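Local coordinates for protein type C neurotoxin (PDB 3PME) that probably binds gangliosides and phospholipid at the neuronal membrane, serving as the receptor-binding domain of a mosaic C/D botulinum neurotoxin, at residues I195-N199 and G216-R220; I77-N83 and Y127-L131. All coordinates share one frame; numbering follows the deposited sequence.

Contact 1. Residues I195-N199 and G216-R220; sequences IRDFN and GQILR
Arg-196 reaches out from strand 193-201 to the last turn of helix 207-218 and donates from NH2 to the backbone O of Gln-217, 3.0 Å away. The bond is nearly straight at the hydrogen (162°), and the acceptor lies in the guanidinium plane, although the nitrogen is tilted out of the carbonyl plane. The arginine chain runs extended from CG to NE, which carries the edge of the guanidinium across to the helix. Water 1 sits at the same edge: it accepts from Arg-196 NE and donates to both Asp-197 OD2 and Gln-217 O, leaving that carbonyl with two donors. Arg-196 NE also forms a salt bridge with Asp-197 OD2 at 3.3 Å, though the hydrogen bond in it is bent and weak. Beyond it, Tyr-39, Trp-74 and Trp-140 make cation-pi contacts with the arginine.

The side chain of Gln-217 comes the other way. With CG beside the backbone N (chi1 -66°) and the chain extended beyond, it runs antiparallel to the Asp-197 side chain, and its amide stacks on the carboxylate with the planes 26° apart. The nearest approach is Asp-197 CB to Gln-217 OE1, 3.7 Å. Both polar ends have partners beyond the two segments: Asp-197 OD1 accepts from Asn-41 ND2, and Gln-217 OE1 from Trp-74 NE1. Water 2 adds a bridge, donating to the backbone O of Asp-197 at 2.7 Å and also to Gln-217 OE1.

At Leu-219 the backbone turns to positive phi, and the chain leaves the helix towards the C-terminal half. The whole is a helix end docked by a buried arginine and two waters on the sheet of the concanavalin-like jelly roll, where the chain leads on to the beta-trefoil.

Contact 2. Residues I77-N83 and Y127-L131; sequences ISKDLTN and YSESL
Tyr-127 points its hydroxyl at Thr-82, donating from OH to Thr-82 OG1 over 2.9 Å, with the threonine oxygen in the plane of the ring at its edge. Thr-82 OG1 in turn donates to Ser-78 O, 2.8 Å away and above the carbonyl plane, so its proton is spent within its own helical turn and the tyrosine's is what it receives. Ser-78 O also accepts from Thr-82 N. Ile-77 lays CD1 over one face of the ring, 3.4 Å from Tyr-127 CZ, while its CG2 meets the hydroxyl; Ile-104 and Ile-109 pack on both residues. The helical turn 79-82 follows strand 68-77 of the concanavalin-like domain, with Ser-78 as its N-cap: OG accepts from Leu-81 N. Across from it, in the loop after strand 120-126, Ser-128 forms an ST motif, Ser-128 OG accepting from Leu-131 N at 2.9 Å. With Thr-82 chi1 at -62°, OG1 stays beside the backbone N and CG2 points at this loop, packing tightly at 3.5 Å against Ser-128 CB. Leu-131 forks against the turn and the residue after it: CD2 meets Thr-82 CG2 at 3.7 Å, and CD1 lies 3.5 Å from Asn-83 OD1.

Overall arrangement
Both segments of contact 2 precede those of contact 1 along the chain; the centres of the contacts are 21 Å apart, and their nearest atoms, about 7 Å apart, do not touch. What joins them is an antiparallel sheet of the N-terminal, concanavalin-like half: strand 68-77, which ends in contact 2, pairs with strand 193-201, which supplies contact 1. Contact 2 ties the end of strand 68-77 to the loop leaving the sheet of strands 100-105, 108-114 and 120-126, whereas contact 1 sets helix 207-218 against strand 193-201. Arg-220 O accepts from Asn-347 ND2 of the trefoil half, and Lys-79 NZ donates to Val-413 O near the C-terminus, so both contacts lie on the side of the jelly roll where the two halves meet.

Contact 1. Residues I195-N199 and G216-R220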
loop_
_atom_site.group_PDB
_atom_site.type_symbol
_atom_site.label_atom_id
_atom_site.label_comp_id
_atom_site.label_asym_id
_atom_site.label_seq_id
_atom_site.Cartn_x
_atom_site.Cartn_y
_atom_site.Cartn_z
ATOM N N ILE A 195 -9.529 -7.276 -1.113
ATOM C CA ILE A 195 -8.997 -7.665 -2.416
ATOM C C ILE A 195 -9.436 -6.601 -3.412
ATOM O O ILE A 195 -10.506 -6.007 -3.258
ATOM C CB ILE A 195 -9.543 -9.038 -2.834
ATOM C CG1 ILE A 195 -8.902 -10.128 -1.970
ATOM C CG2 ILE A 195 -9.269 -9.321 -4.331
ATOM C CD1 ILE A 195 -9.584 -11.482 -2.092
ATOM N N ARG A 196 -8.628 -6.334 -4.425
ATOM C CA ARG A 196 -9.097 -5.470 -5.509
ATOM C C ARG A 196 -8.614 -5.933 -6.873
ATOM O O ARG A 196 -7.600 -6.615 -6.989
ATOM C CB ARG A 196 -8.712 -4.005 -5.278
ATOM C CG ARG A 196 -7.263 -3.659 -5.653
ATOM C CD ARG A 196 -7.066 -2.179 -5.401
ATOM N NE ARG A 196 -5.919 -1.593 -6.081
ATOM C CZ ARG A 196 -4.746 -1.382 -5.506
ATOM N NH1 ARG A 196 -4.541 -1.740 -4.240
ATOM N NH2 ARG A 196 -3.778 -0.791 -6.183
ATOM N N ASP A 197 -9.352 -5.537 -7.899
ATOM C CA ASP A 197 -8.985 -5.769 -9.289
ATOM C C ASP A 197 -8.753 -7.252 -9.589
ATOM O O ASP A 197 -7.756 -7.632 -10.203
ATOM C CB ASP A 197 -7.781 -4.908 -9.688
ATOM C CG ASP A 197 -8.079 -3.419 -9.609
ATOM O OD1 ASP A 197 -8.852 -2.924 -10.453
ATOM O OD2 ASP A 197 -7.545 -2.752 -8.707
ATOM N N PHE A 198 -9.691 -8.086 -9.167
ATOM C CA PHE A 198 -9.568 -9.519 -9.421
ATOM C C PHE A 198 -9.827 -9.859 -10.897
ATOM O O PHE A 198 -10.905 -9.548 -11.430
ATOM C CB PHE A 198 -10.501 -10.334 -8.531
ATOM C CG PHE A 198 -10.244 -11.810 -8.616
ATOM C CD1 PHE A 198 -10.920 -12.593 -9.546
ATOM C CD2 PHE A 198 -9.308 -12.401 -7.789
ATOM C CE1 PHE A 198 -10.669 -13.951 -9.646
ATOM C CE2 PHE A 198 -9.045 -13.766 -7.878
ATOM C CZ PHE A 198 -9.725 -14.541 -8.812
ATOM N N ASN A 199 -8.833 -10.492 -11.531
ATOM C CA ASN A 199 -8.870 -10.849 -12.955
ATOM C C ASN A 199 -8.411 -12.282 -13.187
ATOM O O ASN A 199 -7.496 -12.768 -12.520
ATOM C CB ASN A 199 -7.921 -9.958 -13.763
ATOM C CG ASN A 199 -8.423 -8.539 -13.897
ATOM O OD1 ASN A 199 -9.609 -8.317 -14.077
ATOM N ND2 ASN A 199 -7.511 -7.576 -13.841
ATOM N N GLY A 216 -0.335 -0.283 -14.208
ATOM C CA GLY A 216 -1.625 0.294 -14.517
ATOM C C GLY A 216 -2.438 0.427 -13.247
ATOM O O GLY A 216 -3.014 1.479 -12.960
ATOM N N GLN A 217 -2.442 -0.635 -12.452
ATOM C CA GLN A 217 -3.360 -0.735 -11.328
ATOM C C GLN A 217 -2.835 -0.119 -10.035
ATOM O O GLN A 217 -3.596 0.056 -9.082
ATOM C CB GLN A 217 -3.751 -2.193 -11.103
ATOM C CG GLN A 217 -4.570 -2.778 -12.258
ATOM C CD GLN A 217 -4.899 -4.234 -12.043
ATOM O OE1 GLN A 217 -4.398 -4.858 -11.112
ATOM N NE2 GLN A 217 -5.758 -4.778 -12.891
ATOM N N ILE A 218 -1.552 0.218 -9.992
ATOM C CA ILE A 218 -1.018 0.852 -8.785
ATOM C C ILE A 218 -1.439 2.316 -8.693
ATOM O O ILE A 218 -1.374 2.906 -7.616
ATOM C CB ILE A 218 0.505 0.711 -8.658
ATOM C CG1 ILE A 218 0.934 0.871 -7.192
ATOM C CG2 ILE A 218 1.209 1.698 -9.566
ATOM C CD1 ILE A 218 2.366 0.414 -6.893
ATOM N N LEU A 219 -1.895 2.876 -9.814
ATOM C CA LEU A 219 -2.299 4.288 -9.903
ATOM C C LEU A 219 -1.133 5.204 -9.583
ATOM O O LEU A 219 -1.063 5.807 -8.507
ATOM C CB LEU A 219 -3.495 4.599 -9.001
ATOM C CG LEU A 219 -4.731 3.713 -9.121
ATOM C CD1 LEU A 219 -5.853 4.308 -8.276
ATOM C CD2 LEU A 219 -5.181 3.572 -10.573
ATOM N N ARG A 220 -0.213 5.305 -10.528
ATOM C CA ARG A 220 0.994 6.080 -10.327
ATOM C C ARG A 220 0.703 7.569 -10.127
ATOM O O ARG A 220 1.567 8.291 -9.653
ATOM C CB ARG A 220 1.963 5.885 -11.495
ATOM C CG ARG A 220 2.507 4.471 -11.607
ATOM C CD ARG A 220 4.010 4.474 -11.827
ATOM N NE ARG A 220 4.548 3.117 -11.897
ATOM C CZ ARG A 220 5.141 2.486 -10.886
ATOM N NH1 ARG A 220 5.289 3.089 -9.716
ATOM N NH2 ARG A 220 5.600 1.253 -11.051
HETATM O O HOH W 1 -6.343 -0.307 -8.682
HETATM O O HOH W 2 -5.348 -7.449 -11.386
#

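Contact 2. Residues I77-N83 and Y127-L131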
loop_
_atom_site.group_PDB
_atom_site.type_symbol
_atom_site.label_atom_id
_atom_site.label_comp_id
_atom_site.label_asym_id
_atom_site.label_seq_id
_atom_site.Cartn_x
_atom_site.Cartn_y
_atom_site.Cartn_z
ATOM N N ILE A 77 -4.083 -7.667 4.010
ATOM C CA ILE A 77 -4.486 -8.585 5.072
ATOM C C ILE A 77 -4.210 -7.957 6.445
ATOM O O ILE A 77 -3.087 -7.580 6.740
ATOM C CB ILE A 77 -3.778 -9.951 4.934
ATOM C CG1 ILE A 77 -3.988 -10.515 3.525
ATOM C CG2 ILE A 77 -4.310 -10.941 5.956
ATOM C CD1 ILE A 77 -2.941 -11.540 3.128
ATOM N N SER A 78 -5.242 -7.826 7.271
ATOM C CA SER A 78 -5.088 -7.149 8.555
ATOM C C SER A 78 -4.003 -7.764 9.432
ATOM O O SER A 78 -3.640 -8.933 9.283
ATOM C CB SER A 78 -6.422 -7.105 9.309
ATOM O OG SER A 78 -6.717 -8.354 9.920
ATOM N N LYS A 79 -3.476 -6.962 10.345
ATOM C CA LYS A 79 -2.470 -7.444 11.280
ATOM C C LYS A 79 -2.964 -8.641 12.091
ATOM O O LYS A 79 -2.246 -9.633 12.237
ATOM C CB LYS A 79 -2.025 -6.314 12.216
ATOM C CG LYS A 79 -1.110 -6.785 13.340
ATOM C CD LYS A 79 -0.620 -5.625 14.223
ATOM C CE LYS A 79 -1.771 -4.874 14.860
ATOM N NZ LYS A 79 -1.304 -3.845 15.842
ATOM N N ASP A 80 -4.183 -8.567 12.617
ATOM C CA ASP A 80 -4.683 -9.652 13.464
ATOM C C ASP A 80 -4.877 -10.957 12.692
ATOM O O ASP A 80 -4.690 -12.037 13.247
ATOM C CB ASP A 80 -5.973 -9.260 14.191
ATOM C CG ASP A 80 -5.721 -8.341 15.382
ATOM O OD1 ASP A 80 -4.618 -7.778 15.482
ATOM O OD2 ASP A 80 -6.636 -8.179 16.217
ATOM N N LEU A 81 -5.247 -10.861 11.414
ATOM C CA LEU A 81 -5.407 -12.059 10.604
ATOM C C LEU A 81 -4.030 -12.605 10.243
ATOM O O LEU A 81 -3.807 -13.815 10.255
ATOM C CB LEU A 81 -6.215 -11.747 9.351
ATOM C CG LEU A 81 -6.567 -12.914 8.436
ATOM C CD1 LEU A 81 -7.084 -14.074 9.266
ATOM C CD2 LEU A 81 -7.607 -12.457 7.428
ATOM N N THR A 82 -3.097 -11.705 9.950
ATOM C CA THR A 82 -1.730 -12.079 9.590
ATOM C C THR A 82 -1.016 -12.788 10.740
ATOM O O THR A 82 -0.264 -13.742 10.529
ATOM C CB THR A 82 -0.921 -10.834 9.177
ATOM O OG1 THR A 82 -1.529 -10.248 8.017
ATOM C CG2 THR A 82 0.532 -11.200 8.863
ATOM N N ASN A 83 -1.279 -12.315 11.955
ATOM C CA ASN A 83 -0.661 -12.844 13.172
ATOM C C ASN A 83 -1.137 -14.247 13.531
ATOM O O ASN A 83 -0.486 -14.963 14.292
ATOM C CB ASN A 83 -0.936 -11.884 14.335
ATOM C CG ASN A 83 -0.249 -12.300 15.622
ATOM O OD1 ASN A 83 0.973 -12.472 15.659
ATOM N ND2 ASN A 83 -1.031 -12.450 16.694
ATOM N N TYR A 127 4.421 -13.185 3.353
ATOM C CA TYR A 127 4.267 -11.751 3.182
ATOM C C TYR A 127 4.461 -11.033 4.514
ATOM O O TYR A 127 4.708 -9.838 4.520
ATOM C CB TYR A 127 2.901 -11.402 2.560
ATOM C CG TYR A 127 1.758 -11.656 3.498
ATOM C CD1 TYR A 127 1.359 -10.685 4.408
ATOM C CD2 TYR A 127 1.080 -12.863 3.491
ATOM C CE1 TYR A 127 0.313 -10.916 5.292
ATOM C CE2 TYR A 127 0.044 -13.110 4.378
ATOM C CZ TYR A 127 -0.336 -12.128 5.273
ATOM O OH TYR A 127 -1.358 -12.386 6.137
ATOM N N SER A 128 4.390 -11.771 5.624
ATOM C CA SER A 128 4.442 -11.153 6.959
ATOM C C SER A 128 5.857 -10.813 7.416
ATOM O O SER A 128 6.100 -9.740 7.968
ATOM C CB SER A 128 3.803 -12.079 7.993
ATOM O OG SER A 128 3.879 -11.521 9.302
ATOM N N GLU A 129 6.785 -11.739 7.203
ATOM C CA GLU A 129 8.135 -11.607 7.749
ATOM C C GLU A 129 8.106 -11.296 9.249
ATOM O O GLU A 129 8.759 -10.355 9.711
ATOM C CB GLU A 129 8.909 -10.527 6.997
ATOM C CG GLU A 129 9.093 -10.825 5.521
ATOM C CD GLU A 129 9.709 -9.664 4.769
ATOM O OE1 GLU A 129 10.416 -8.845 5.402
ATOM O OE2 GLU A 129 9.480 -9.567 3.547
ATOM N N SER A 130 7.341 -12.088 9.997
ATOM C CA SER A 130 7.192 -11.914 11.444
ATOM C C SER A 130 6.657 -10.537 11.820
ATOM O O SER A 130 7.134 -9.911 12.771
ATOM C CB SER A 130 8.517 -12.182 12.167
ATOM O OG SER A 130 8.925 -13.527 11.988
ATOM N N LEU A 131 5.656 -10.074 11.073
ATOM C CA LEU A 131 5.019 -8.780 11.322
ATOM C C LEU A 131 6.011 -7.622 11.263
ATOM O O LEU A 131 5.790 -6.574 11.874
ATOM C CB LEU A 131 4.296 -8.775 12.673
ATOM C CG LEU A 131 3.155 -9.773 12.880
ATOM C CD1 LEU A 131 2.580 -9.643 14.288
ATOM C CD2 LEU A 131 2.062 -9.581 11.837
#